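Local atomic coordinates of phospho-2-dehydro-3-deoxyheptonate aldolase (Francisella tularensis, PDB entry 3TQK), a protein that probably catalyses the condensation of phosphoenolpyruvate with D-erythrose 4-phosphate to give DAHP, the first step of chorismate biosynthesis. Residues Leu19-Val33 with Arg121-Leu135. Sequence-based numbering, arbitrary orientation.
Sequences LIQDIPLLKTSFETV and RLARNLLSDLTNMGL
R124 extends from helix 116-132 and takes hold of the backbone where helix 16-22 has just ended. Its NE and NH2 both donate to I23 O, each at 2.8 Å, and that oxygen lies in the plane of the guanidinium. The side chain is extended from CG to NE, with CG anti to the backbone N (chi1 -174°), which carries the group to the end of helix 16-22; I20 CG1 then sits over the centre of one guanidinium face. Beyond the segments, E152 forms a salt bridge with NH2 and Y149 O accepts from NH1, so this buried charge is well supplied with partners. I23 packs alongside, its CG2 against S128 CB. One water links P24 O to S128 OG; another joins L26 N, S29 OG and S128 OG.

Segments 27-33 and 121-132 cross at 75°, axes 8.0 Å apart, with S29, T131 and G134 at the crossing. S29 OG lies 2.8 Å from T131 OG1, and T32 CG2 packs on G134, the glycine of the Schellman motif ending the helix.

The rim is looser. L26 CD1 rests against N132 CG, T28 CB lies 3.3 Å from N132 ND2, and a water is shared by T28 OG1 and ND2. Exposed D22 OD2 takes a nearly straight salt bridge (169°) from R121 NH1 on its anti side, L19 CD2 covering one guanidinium face.

An N-terminal helix-loop-helix is thus laid across an outer helix of the TIM barrel, away from the manganese site; R124's double bond and the S128 waters pin its loop, while weaker solvent-side contacts hold the rim.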
loop_
_atom_site.group_PDB
_atom_site.type_symbol
_atom_site.label_atom_id
_atom_site.label_comp_id
_atom_site.label_asym_id
_atom_site.label_seq_id
_atom_site.Cartn_x
_atom_site.Cartn_y
_atom_site.Cartn_z
ATOM N N LEU A 19 6.341 -5.844 -25.355
ATOM C CA LEU A 19 5.163 -6.705 -25.341
ATOM C C LEU A 19 4.010 -6.093 -26.115
ATOM O O LEU A 19 3.205 -6.818 -26.685
ATOM C CB LEU A 19 4.711 -7.029 -23.916
ATOM C CG LEU A 19 5.743 -7.640 -22.967
ATOM C CD1 LEU A 19 5.049 -8.420 -21.819
ATOM C CD2 LEU A 19 6.725 -8.491 -23.706
ATOM N N ILE A 20 3.921 -4.765 -26.116
ATOM C CA ILE A 20 2.915 -4.055 -26.906
ATOM C C ILE A 20 3.168 -4.208 -28.402
ATOM O O ILE A 20 2.228 -4.373 -29.164
ATOM C CB ILE A 20 2.807 -2.555 -26.491
ATOM C CG1 ILE A 20 2.210 -2.460 -25.076
ATOM C CG2 ILE A 20 1.924 -1.750 -27.490
ATOM C CD1 ILE A 20 2.390 -1.124 -24.380
ATOM N N GLN A 21 4.426 -4.180 -28.828
ATOM C CA GLN A 21 4.760 -4.475 -30.223
ATOM C C GLN A 21 4.433 -5.921 -30.568
ATOM O O GLN A 21 3.821 -6.187 -31.588
ATOM C CB GLN A 21 6.237 -4.207 -30.533
ATOM C CG GLN A 21 6.621 -2.715 -30.504
ATOM C CD GLN A 21 7.835 -2.382 -31.381
ATOM O OE1 GLN A 21 7.711 -2.283 -32.608
ATOM N NE2 GLN A 21 9.007 -2.195 -30.751
ATOM N N ASP A 22 4.852 -6.843 -29.712
ATOM C CA ASP A 22 4.589 -8.273 -29.905
ATOM C C ASP A 22 3.093 -8.600 -29.880
ATOM O O ASP A 22 2.636 -9.451 -30.651
ATOM C CB ASP A 22 5.306 -9.106 -28.827
ATOM C CG ASP A 22 6.826 -9.135 -29.006
ATOM O OD1 ASP A 22 7.332 -8.758 -30.082
ATOM O OD2 ASP A 22 7.531 -9.552 -28.059
ATOM N N ILE A 23 2.345 -7.926 -29.002
ATOM C CA ILE A 23 0.937 -8.240 -28.759
ATOM C C ILE A 23 0.120 -6.940 -28.900
ATOM O O ILE A 23 -0.275 -6.331 -27.898
ATOM C CB ILE A 23 0.742 -8.865 -27.341
ATOM C CG1 ILE A 23 1.647 -10.087 -27.132
ATOM C CG2 ILE A 23 -0.704 -9.276 -27.112
ATOM C CD1 ILE A 23 1.719 -10.543 -25.672
ATOM N N PRO A 24 -0.113 -6.498 -30.145
ATOM C CA PRO A 24 -0.665 -5.172 -30.360
ATOM C C PRO A 24 -2.122 -5.061 -29.962
ATOM O O PRO A 24 -2.824 -6.072 -29.894
ATOM C CB PRO A 24 -0.502 -4.953 -31.873
ATOM C CG PRO A 24 -0.437 -6.315 -32.455
ATOM C CD PRO A 24 0.202 -7.181 -31.416
ATOM N N LEU A 25 -2.548 -3.833 -29.678
ATOM C CA LEU A 25 -3.959 -3.523 -29.444
ATOM C C LEU A 25 -4.720 -3.717 -30.742
ATOM O O LEU A 25 -4.511 -2.977 -31.707
ATOM C CB LEU A 25 -4.112 -2.083 -28.958
ATOM C CG LEU A 25 -5.518 -1.592 -28.620
ATOM C CD1 LEU A 25 -6.199 -2.439 -27.534
ATOM C CD2 LEU A 25 -5.441 -0.108 -28.189
ATOM N N LEU A 26 -5.575 -4.732 -30.779
ATOM C CA LEU A 26 -6.325 -5.054 -31.991
ATOM C C LEU A 26 -7.531 -4.117 -32.088
ATOM O O LEU A 26 -7.931 -3.506 -31.094
ATOM C CB LEU A 26 -6.752 -6.527 -31.976
ATOM C CG LEU A 26 -5.605 -7.563 -31.960
ATOM C CD1 LEU A 26 -6.126 -8.976 -31.704
ATOM C CD2 LEU A 26 -4.794 -7.531 -33.270
ATOM N N LYS A 27 -8.105 -3.987 -33.287
ATOM C CA LYS A 27 -9.188 -3.022 -33.506
ATOM C C LYS A 27 -10.426 -3.391 -32.695
ATOM O O LYS A 27 -11.008 -2.529 -32.039
ATOM C CB LYS A 27 -9.540 -2.897 -34.996
ATOM C CG LYS A 27 -10.515 -1.720 -35.325
ATOM C CD LYS A 27 -10.785 -1.593 -36.847
ATOM C CE LYS A 27 -11.955 -0.640 -37.143
ATOM N NZ LYS A 27 -12.259 -0.518 -38.604
ATOM N N THR A 28 -10.825 -4.661 -32.728
ATOM C CA THR A 28 -11.975 -5.096 -31.950
ATOM C C THR A 28 -11.761 -4.840 -30.458
ATOM O O THR A 28 -12.675 -4.385 -29.765
ATOM C CB THR A 28 -12.321 -6.583 -32.180
ATOM O OG1 THR A 28 -12.603 -6.797 -33.565
ATOM C CG2 THR A 28 -13.570 -6.986 -31.370
ATOM N N SER A 29 -10.550 -5.117 -29.981
ATOM C CA SER A 29 -10.179 -4.820 -28.609
ATOM C C SER A 29 -10.354 -3.331 -28.302
ATOM O O SER A 29 -10.976 -2.982 -27.316
ATOM C CB SER A 29 -8.735 -5.264 -28.315
ATOM O OG SER A 29 -8.604 -6.676 -28.382
ATOM N N PHE A 30 -9.802 -2.470 -29.154
ATOM C CA PHE A 30 -9.885 -1.027 -28.962
ATOM C C PHE A 30 -11.342 -0.573 -28.800
ATOM O O PHE A 30 -11.678 0.203 -27.887
ATOM C CB PHE A 30 -9.248 -0.310 -30.147
ATOM C CG PHE A 30 -9.454 1.178 -30.140
ATOM C CD1 PHE A 30 -8.718 1.990 -29.285
ATOM C CD2 PHE A 30 -10.373 1.771 -30.997
ATOM C CE1 PHE A 30 -8.898 3.377 -29.277
ATOM C CE2 PHE A 30 -10.569 3.158 -30.993
ATOM C CZ PHE A 30 -9.827 3.960 -30.135
ATOM N N GLU A 31 -12.198 -1.084 -29.679
ATOM C CA GLU A 31 -13.597 -0.684 -29.715
ATOM C C GLU A 31 -14.392 -1.239 -28.548
ATOM O O GLU A 31 -15.277 -0.554 -28.032
ATOM C CB GLU A 31 -14.231 -1.070 -31.055
ATOM C CG GLU A 31 -13.610 -0.278 -32.203
ATOM C CD GLU A 31 -14.003 -0.753 -33.580
ATOM O OE1 GLU A 31 -14.650 -1.821 -33.711
ATOM O OE2 GLU A 31 -13.638 -0.038 -34.546
ATOM N N THR A 32 -14.066 -2.456 -28.115
ATOM C CA THR A 32 -14.680 -3.031 -26.923
ATOM C C THR A 32 -14.341 -2.203 -25.685
ATOM O O THR A 32 -15.215 -1.932 -24.854
ATOM C CB THR A 32 -14.240 -4.498 -26.714
ATOM O OG1 THR A 32 -14.648 -5.278 -27.834
ATOM C CG2 THR A 32 -14.853 -5.109 -25.438
ATOM N N VAL A 33 -13.082 -1.795 -25.556
ATOM C CA VAL A 33 -12.666 -1.034 -24.388
ATOM C C VAL A 33 -13.299 0.354 -24.410
ATOM O O VAL A 33 -13.870 0.792 -23.417
ATOM C CB VAL A 33 -11.130 -0.912 -24.273
ATOM C CG1 VAL A 33 -10.752 -0.040 -23.081
ATOM C CG2 VAL A 33 -10.479 -2.302 -24.138
ATOM N N ARG A 121 3.667 -11.412 -20.221
ATOM C CA ARG A 121 3.398 -11.669 -21.626
ATOM C C ARG A 121 2.106 -12.431 -21.831
ATOM O O ARG A 121 1.279 -12.043 -22.655
ATOM C CB ARG A 121 4.555 -12.444 -22.246
ATOM C CG ARG A 121 4.434 -12.643 -23.741
ATOM C CD ARG A 121 5.631 -13.430 -24.262
ATOM N NE ARG A 121 6.848 -12.627 -24.231
ATOM C CZ ARG A 121 7.181 -11.718 -25.144
ATOM N NH1 ARG A 121 6.393 -11.457 -26.186
ATOM N NH2 ARG A 121 8.317 -11.048 -25.011
ATOM N N LEU A 122 1.916 -13.506 -21.076
ATOM C CA LEU A 122 0.677 -14.284 -21.187
ATOM C C LEU A 122 -0.552 -13.526 -20.634
ATOM O O LEU A 122 -1.671 -13.711 -21.118
ATOM C CB LEU A 122 0.854 -15.642 -20.512
ATOM C CG LEU A 122 1.939 -16.542 -21.134
ATOM C CD1 LEU A 122 1.946 -17.922 -20.472
ATOM C CD2 LEU A 122 1.765 -16.699 -22.648
ATOM N N ALA A 123 -0.336 -12.663 -19.645
ATOM C CA ALA A 123 -1.420 -11.871 -19.068
ATOM C C ALA A 123 -1.951 -10.912 -20.119
ATOM O O ALA A 123 -3.163 -10.838 -20.357
ATOM C CB ALA A 123 -0.947 -11.105 -17.821
ATOM N N ARG A 124 -1.042 -10.190 -20.764
ATOM C CA ARG A 124 -1.439 -9.272 -21.810
ATOM C C ARG A 124 -2.102 -10.040 -22.943
ATOM O O ARG A 124 -3.135 -9.602 -23.448
ATOM C CB ARG A 124 -0.254 -8.488 -22.356
ATOM C CG ARG A 124 -0.679 -7.415 -23.352
ATOM C CD ARG A 124 0.487 -6.726 -24.021
ATOM N NE ARG A 124 0.002 -5.969 -25.164
ATOM C CZ ARG A 124 -0.638 -4.812 -25.072
ATOM N NH1 ARG A 124 -0.843 -4.237 -23.889
ATOM N NH2 ARG A 124 -1.074 -4.223 -26.171
ATOM N N ASN A 125 -1.511 -11.166 -23.343
ATOM C CA ASN A 125 -2.055 -11.942 -24.460
ATOM C C ASN A 125 -3.451 -12.471 -24.145
ATOM O O ASN A 125 -4.307 -12.531 -25.026
ATOM C CB ASN A 125 -1.115 -13.089 -24.897
ATOM C CG ASN A 125 -1.165 -13.353 -26.411
ATOM O OD1 ASN A 125 -2.194 -13.166 -27.043
ATOM N ND2 ASN A 125 -0.045 -13.774 -26.988
ATOM N N LEU A 126 -3.690 -12.834 -22.892
ATOM C CA LEU A 126 -5.030 -13.250 -22.475
ATOM C C LEU A 126 -6.034 -12.093 -22.609
ATOM O O LEU A 126 -7.121 -12.244 -23.179
ATOM C CB LEU A 126 -5.011 -13.763 -21.032
ATOM C CG LEU A 126 -6.352 -14.214 -20.453
ATOM C CD1 LEU A 126 -7.035 -15.259 -21.346
ATOM C CD2 LEU A 126 -6.138 -14.743 -19.050
ATOM N N LEU A 127 -5.651 -10.936 -22.090
ATOM C CA LEU A 127 -6.499 -9.753 -22.169
ATOM C C LEU A 127 -6.740 -9.332 -23.607
ATOM O O LEU A 127 -7.851 -8.928 -23.959
ATOM C CB LEU A 127 -5.885 -8.609 -21.381
ATOM C CG LEU A 127 -5.957 -8.772 -19.873
ATOM C CD1 LEU A 127 -4.998 -7.779 -19.248
ATOM C CD2 LEU A 127 -7.395 -8.584 -19.339
ATOM N N SER A 128 -5.722 -9.445 -24.455
ATOM C CA SER A 128 -5.906 -9.175 -25.884
ATOM C C SER A 128 -6.976 -10.102 -26.455
ATOM O O SER A 128 -7.913 -9.628 -27.086
ATOM C CB SER A 128 -4.594 -9.328 -26.647
ATOM O OG SER A 128 -4.755 -9.037 -28.027
ATOM N N ASP A 129 -6.849 -11.405 -26.197
ATOM C CA ASP A 129 -7.801 -12.405 -26.691
ATOM C C ASP A 129 -9.244 -12.174 -26.223
ATOM O O ASP A 129 -10.175 -12.236 -27.023
ATOM C CB ASP A 129 -7.356 -13.836 -26.306
ATOM C CG ASP A 129 -6.067 -14.264 -27.012
ATOM O OD1 ASP A 129 -5.631 -13.541 -27.922
ATOM O OD2 ASP A 129 -5.478 -15.306 -26.654
ATOM N N LEU A 130 -9.419 -11.911 -24.932
ATOM C CA LEU A 130 -10.752 -11.716 -24.361
ATOM C C LEU A 130 -11.462 -10.479 -24.927
ATOM O O LEU A 130 -12.623 -10.565 -25.350
ATOM C CB LEU A 130 -10.667 -11.625 -22.841
ATOM C CG LEU A 130 -10.215 -12.908 -22.133
ATOM C CD1 LEU A 130 -9.931 -12.624 -20.666
ATOM C CD2 LEU A 130 -11.257 -13.985 -22.270
ATOM N N THR A 131 -10.770 -9.341 -24.936
ATOM C CA THR A 131 -11.323 -8.111 -25.475
ATOM C C THR A 131 -11.553 -8.216 -26.975
ATOM O O THR A 131 -12.508 -7.623 -27.505
ATOM C CB THR A 131 -10.418 -6.908 -25.214
ATOM O OG1 THR A 131 -9.107 -7.192 -25.702
ATOM C CG2 THR A 131 -10.386 -6.561 -23.712
ATOM N N ASN A 132 -10.691 -8.977 -27.655
ATOM C CA ASN A 132 -10.868 -9.230 -29.077
ATOM C C ASN A 132 -12.106 -10.080 -29.372
ATOM O O ASN A 132 -12.652 -10.030 -30.475
ATOM C CB ASN A 132 -9.618 -9.878 -29.673
ATOM C CG ASN A 132 -9.626 -9.865 -31.176
ATOM O OD1 ASN A 132 -9.512 -10.907 -31.810
ATOM N ND2 ASN A 132 -9.793 -8.676 -31.761
HETATM N N MSE A 133 -12.553 -10.849 -28.383
HETATM C CA MSE A 133 -13.831 -11.563 -28.479
HETATM C C MSE A 133 -15.028 -10.647 -28.187
HETATM O O MSE A 133 -16.174 -11.078 -28.291
HETATM C CB MSE A 133 -13.876 -12.729 -27.488
HETATM C CG MSE A 133 -12.948 -13.889 -27.801
HETATM SE SE MSE A 133 -12.760 -14.994 -26.203
HETATM C CE MSE A 133 -14.634 -15.011 -25.666
ATOM N N GLY A 134 -14.756 -9.405 -27.793
ATOM C CA GLY A 134 -15.808 -8.440 -27.485
ATOM C C GLY A 134 -16.211 -8.398 -26.018
ATOM O O GLY A 134 -17.261 -7.846 -25.695
ATOM N N LEU A 135 -15.385 -8.980 -25.140
ATOM C CA LEU A 135 -15.658 -9.028 -23.702
ATOM C C LEU A 135 -14.864 -7.962 -22.979
ATOM O O LEU A 135 -13.635 -7.983 -23.004
ATOM C CB LEU A 135 -15.263 -10.381 -23.089
ATOM C CG LEU A 135 -16.312 -11.485 -23.002
ATOM C CD1 LEU A 135 -15.636 -12.821 -22.596
ATOM C CD2 LEU A 135 -17.433 -11.124 -22.039
HETATM O O HOH W 1 -2.664 -8.792 -29.771
HETATM O O HOH W 2 -5.847 -6.538 -28.480
HETATM O O HOH W 3 -9.502 -7.296 -34.554
#